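PDB 4XEA: peptidase M16 domain protein from Alicyclobacillus acidocaldarius subsp. acidocaldarius DSM 446, which is probably a metal-dependent peptidase of the M16 (insulinase-like) family, cleaving peptide bonds with the help of a bound metal ion. Local coordinates for residues Q366-F369 with L370-W374; L196-A199 with G200-A204. All coordinates share one frame; numbering follows the deposited sequence.

Interaction 1: Q366-F369 with L370-W374; sequences QNAF and LVRNW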
loop_
_atom_site.group_PDB
_atom_site.type_symbol
_atom_site.label_atom_id
_atom_site.label_comp_id
_atom_site.label_asym_id
_atom_site.label_seq_id
_atom_site.Cartn_x
_atom_site.Cartn_y
_atom_site.Cartn_z
ATOM N N GLN A 366 -11.253 -4.304 7.371
ATOM C CA GLN A 366 -10.594 -4.840 6.165
ATOM C C GLN A 366 -10.548 -6.360 6.189
ATOM O O GLN A 366 -9.988 -6.934 7.125
ATOM C CB GLN A 366 -9.135 -4.356 6.077
ATOM C CG GLN A 366 -8.916 -2.841 5.871
ATOM C CD GLN A 366 -9.475 -2.359 4.553
ATOM O OE1 GLN A 366 -9.278 -3.004 3.518
ATOM N NE2 GLN A 366 -10.193 -1.228 4.575
ATOM N N ASN A 367 -11.077 -7.020 5.155
ATOM C CA ASN A 367 -11.017 -8.494 5.086
ATOM C C ASN A 367 -9.582 -8.979 5.274
ATOM O O ASN A 367 -9.370 -9.886 6.062
ATOM C CB ASN A 367 -11.524 -9.040 3.762
ATOM C CG ASN A 367 -13.027 -8.926 3.613
ATOM O OD1 ASN A 367 -13.780 -9.021 4.585
ATOM N ND2 ASN A 367 -13.468 -8.736 2.388
ATOM N N ALA A 368 -8.632 -8.388 4.549
ATOM C CA ALA A 368 -7.234 -8.855 4.603
ATOM C C ALA A 368 -6.667 -8.771 6.020
ATOM O O ALA A 368 -6.036 -9.715 6.499
ATOM C CB ALA A 368 -6.341 -8.095 3.640
ATOM N N PHE A 369 -6.846 -7.648 6.697
ATOM C CA PHE A 369 -6.388 -7.544 8.096
ATOM C C PHE A 369 -7.046 -8.591 9.030
ATOM O O PHE A 369 -6.366 -9.343 9.776
ATOM C CB PHE A 369 -6.602 -6.116 8.614
ATOM C CG PHE A 369 -6.211 -5.922 10.072
ATOM C CD1 PHE A 369 -4.959 -5.378 10.393
ATOM C CD2 PHE A 369 -7.098 -6.213 11.097
ATOM C CE1 PHE A 369 -4.589 -5.170 11.737
ATOM C CE2 PHE A 369 -6.720 -6.035 12.457
ATOM C CZ PHE A 369 -5.458 -5.488 12.752
ATOM N N LEU A 370 -8.371 -8.676 9.002
ATOM C CA LEU A 370 -9.072 -9.646 9.829
ATOM C C LEU A 370 -8.496 -11.051 9.661
ATOM O O LEU A 370 -8.280 -11.788 10.635
ATOM C CB LEU A 370 -10.568 -9.668 9.482
ATOM C CG LEU A 370 -11.362 -8.460 9.909
ATOM C CD1 LEU A 370 -12.699 -8.372 9.150
ATOM C CD2 LEU A 370 -11.562 -8.473 11.396
ATOM N N VAL A 371 -8.253 -11.425 8.417
ATOM C CA VAL A 371 -7.837 -12.789 8.106
ATOM C C VAL A 371 -6.387 -13.013 8.533
ATOM O O VAL A 371 -6.102 -13.937 9.284
ATOM C CB VAL A 371 -8.039 -13.093 6.577
ATOM C CG1 VAL A 371 -7.312 -14.373 6.223
ATOM C CG2 VAL A 371 -9.560 -13.191 6.236
ATOM N N ARG A 372 -5.490 -12.151 8.044
ATOM C CA ARG A 372 -4.048 -12.232 8.310
ATOM C C ARG A 372 -3.774 -12.292 9.807
ATOM O O ARG A 372 -3.004 -13.121 10.286
ATOM C CB ARG A 372 -3.309 -11.018 7.723
ATOM C CG ARG A 372 -2.330 -11.305 6.567
ATOM C CD ARG A 372 -1.568 -10.047 6.092
ATOM N NE ARG A 372 -1.400 -9.040 7.146
ATOM C CZ ARG A 372 -1.993 -7.846 7.140
ATOM N NH1 ARG A 372 -2.782 -7.494 6.130
ATOM N NH2 ARG A 372 -1.799 -6.999 8.138
ATOM N N ASN A 373 -4.414 -11.401 10.548
ATOM C CA ASN A 373 -4.229 -11.371 12.004
ATOM C C ASN A 373 -4.837 -12.530 12.781
ATOM O O ASN A 373 -4.211 -13.041 13.727
ATOM C CB ASN A 373 -4.625 -10.028 12.538
ATOM C CG ASN A 373 -3.599 -8.993 12.164
ATOM O OD1 ASN A 373 -2.603 -8.900 12.816
ATOM N ND2 ASN A 373 -3.769 -8.333 11.038
ATOM N N TRP A 374 -5.995 -13.010 12.359
ATOM C CA TRP A 374 -6.588 -14.199 12.991
ATOM C C TRP A 374 -5.613 -15.359 12.830
ATOM O O TRP A 374 -5.246 -16.046 13.815
ATOM C CB TRP A 374 -7.969 -14.575 12.395
ATOM C CG TRP A 374 -8.831 -15.213 13.416
ATOM C CD1 TRP A 374 -9.819 -14.603 14.106
ATOM C CD2 TRP A 374 -8.782 -16.569 13.888
ATOM N NE1 TRP A 374 -10.400 -15.474 14.971
ATOM C CE2 TRP A 374 -9.740 -16.679 14.905
ATOM C CE3 TRP A 374 -7.987 -17.686 13.587
ATOM C CZ2 TRP A 374 -9.988 -17.889 15.596
ATOM C CZ3 TRP A 374 -8.208 -18.904 14.293
ATOM C CH2 TRP A 374 -9.167 -18.978 15.304
#

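Interaction 2: L196-A199 with G200-A204; sequences LVIA and GGFDA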
loop_
_atom_site.group_PDB
_atom_site.type_symbol
_atom_site.label_atom_id
_atom_site.label_comp_id
_atom_site.label_asym_id
_atom_site.label_seq_id
_atom_site.Cartn_x
_atom_site.Cartn_y
_atom_site.Cartn_z
ATOM N N LEU A 196 -7.315 -22.301 8.470
ATOM C CA LEU A 196 -8.028 -21.735 7.323
ATOM C C LEU A 196 -8.962 -20.642 7.831
ATOM O O LEU A 196 -9.827 -20.902 8.684
ATOM C CB LEU A 196 -8.853 -22.817 6.606
ATOM C CG LEU A 196 -9.662 -22.397 5.371
ATOM C CD1 LEU A 196 -8.719 -21.843 4.258
ATOM C CD2 LEU A 196 -10.495 -23.573 4.863
ATOM N N VAL A 197 -8.789 -19.424 7.300
ATOM C CA VAL A 197 -9.542 -18.246 7.769
ATOM C C VAL A 197 -10.056 -17.502 6.536
ATOM O O VAL A 197 -9.319 -17.302 5.581
ATOM C CB VAL A 197 -8.696 -17.343 8.673
ATOM C CG1 VAL A 197 -9.494 -16.194 9.212
ATOM C CG2 VAL A 197 -8.112 -18.175 9.885
ATOM N N ILE A 198 -11.340 -17.153 6.562
ATOM C CA ILE A 198 -12.012 -16.546 5.402
ATOM C C ILE A 198 -12.893 -15.418 5.894
ATOM O O ILE A 198 -13.667 -15.604 6.838
ATOM C CB ILE A 198 -12.886 -17.555 4.667
ATOM C CG1 ILE A 198 -12.121 -18.848 4.421
ATOM C CG2 ILE A 198 -13.399 -16.983 3.294
ATOM C CD1 ILE A 198 -12.944 -19.906 3.703
ATOM N N ALA A 199 -12.781 -14.252 5.258
ATOM C CA ALA A 199 -13.650 -13.112 5.562
ATOM C C ALA A 199 -14.165 -12.466 4.279
ATOM O O ALA A 199 -13.462 -12.390 3.259
ATOM C CB ALA A 199 -12.956 -12.082 6.435
ATOM N N GLY A 200 -15.423 -12.039 4.339
ATOM C CA GLY A 200 -16.007 -11.257 3.258
ATOM C C GLY A 200 -17.377 -11.724 2.806
ATOM O O GLY A 200 -18.134 -12.342 3.582
ATOM N N GLY A 201 -17.693 -11.422 1.546
ATOM C CA GLY A 201 -19.045 -11.640 0.979
ATOM C C GLY A 201 -19.332 -13.053 0.504
ATOM O O GLY A 201 -19.465 -13.287 -0.676
ATOM N N PHE A 202 -19.426 -13.998 1.427
ATOM C CA PHE A 202 -19.727 -15.404 1.086
ATOM C C PHE A 202 -20.763 -15.969 2.044
ATOM O O PHE A 202 -20.961 -15.430 3.133
ATOM C CB PHE A 202 -18.466 -16.257 1.174
ATOM C CG PHE A 202 -17.898 -16.363 2.594
ATOM C CD1 PHE A 202 -17.124 -15.338 3.140
ATOM C CD2 PHE A 202 -18.178 -17.472 3.381
ATOM C CE1 PHE A 202 -16.642 -15.425 4.438
ATOM C CE2 PHE A 202 -17.677 -17.574 4.686
ATOM C CZ PHE A 202 -16.905 -16.547 5.212
ATOM N N ASP A 203 -21.386 -17.080 1.657
ATOM C CA ASP A 203 -22.395 -17.724 2.503
ATOM C C ASP A 203 -21.678 -18.682 3.395
ATOM O O ASP A 203 -21.041 -19.606 2.910
ATOM C CB ASP A 203 -23.441 -18.451 1.644
ATOM C CG ASP A 203 -24.497 -19.136 2.480
ATOM O OD1 ASP A 203 -24.181 -20.024 3.297
ATOM O OD2 ASP A 203 -25.655 -18.774 2.324
ATOM N N ALA A 204 -21.762 -18.460 4.698
ATOM C CA ALA A 204 -20.985 -19.262 5.646
ATOM C C ALA A 204 -21.440 -20.734 5.713
ATOM O O ALA A 204 -20.621 -21.644 5.865
ATOM C CB ALA A 204 -21.003 -18.617 7.042
#

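Interaction 1: Q366-F369 with L370-W374
N373 reaches back one helical turn to F369, on whose carbonyl and ring its side chain makes two different contacts. With chi1 at -73°, CG stands anti to the carbonyl carbon and beside the backbone N, a setting that brings the amide down toward the preceding turn. CB comes first, 3.3 Å from F369 O. CG, next along, is 4.0 Å from F369 CE1. At the tip, ND2 donates to F369 O over 3.1 Å, with the acceptor nearly in the plane of the N373 amide. The same nitrogen lies above one face of the F369 ring, offset toward the rim, and CD1 is 3.3 Å from ND2. Ring and amide planes differ by 36°, so the amide is tilted over the ring and is not stacked flat on it. F369 CG stands anti to the backbone N, which carries the ring toward the next turn, where ND2 lies over it.

All this happens at the N-terminal end of helix 367-379, across its first two turns. Q366 is the N-cap residue, and its carbonyl O starts the i-to-i+4 pattern by accepting L370 N at 3.0 Å, an almost straight bond. V371 N to N367 O and R372 N to A368 O continue it. L370 lays its side chain beside the N-cap carbonyl, CG lying 3.5 Å from Q366 O. Beyond the turn, the amide of Q366 bonds to Q366 of the second subunit, while N367 binds R25 and Q30.

F369 O therefore accepts twice from one residue, from N373 N at 2.9 Å and from ND2. The second bond comes in at a C=O...donor angle of 120°, well off the line of the helical one. Together with the aromatic face beneath it, this bond should hold the N373 amide in a fixed rotation.

Interaction 2: L196-A199 with G200-A204
The methyl CG2 of I198 sits over one face of the F202 ring, four residues further on, where the chain has left strand 194-200 and doubled back on itself. It is a CH-pi contact: CG2 is 4.1 Å from the ring centroid and 23° off the normal, nearest to the CE1 side at 3.8 Å. The ring's far end also packs against the strand backbone, CZ being 3.7 Å from I198 O and CE1 meeting A199 C close to the ring plane. F202 reaches this place with chi1 at 65°, its CG between the backbone N and the carbonyl carbon, which folds the ring back toward the strand.

The bend is made by two glycines. G200 has backbone angles at which a CB would run into A199 O, so a residue with a side chain is hard to fit. G201 is the centre of an inverse gamma turn, closed by F202 N to G200 O at 3.0 Å.

The looser side is the outside of the turn: G201 is partly exposed, and D203 is exposed, its OD1 capping the start of helix 204-216 by accepting E206 N.

On the buried side the ring also touches L22 of strand 19-24, T31 of strand 31-37 and I105 of helix 105-116. With an alanine in place of F202, the I198 methyl would probably lose its aromatic partner and a gap would open between strand 194-200 and I105. I198 meets V109 of that helix, and its strand lies between 19-24, which runs parallel to it, and the antiparallel 31-37.

In the fold
Strand 194-200 separates the surroundings of the two contacts. Interaction 2 packs I198 and F202 toward helix 105-116, while A199 and V197 face the other way, onto the helix turn of interaction 1. The two touch directly, their centres about 11 Å apart: V371 CG2 is 3.5 Å from A199 N, and N367 OD1 is 3.4 Å from G200 CA, just where the strand ends. Neither contact supplies a ligand to the nickel ion, which H61, H65 and E136 bind; the histidines fit the inverted HxxEH motif of M16 peptidases. The sodium site has an indirect link: its ligand F115 lies on helix 105-116, the helix that I198 and F202 pack against.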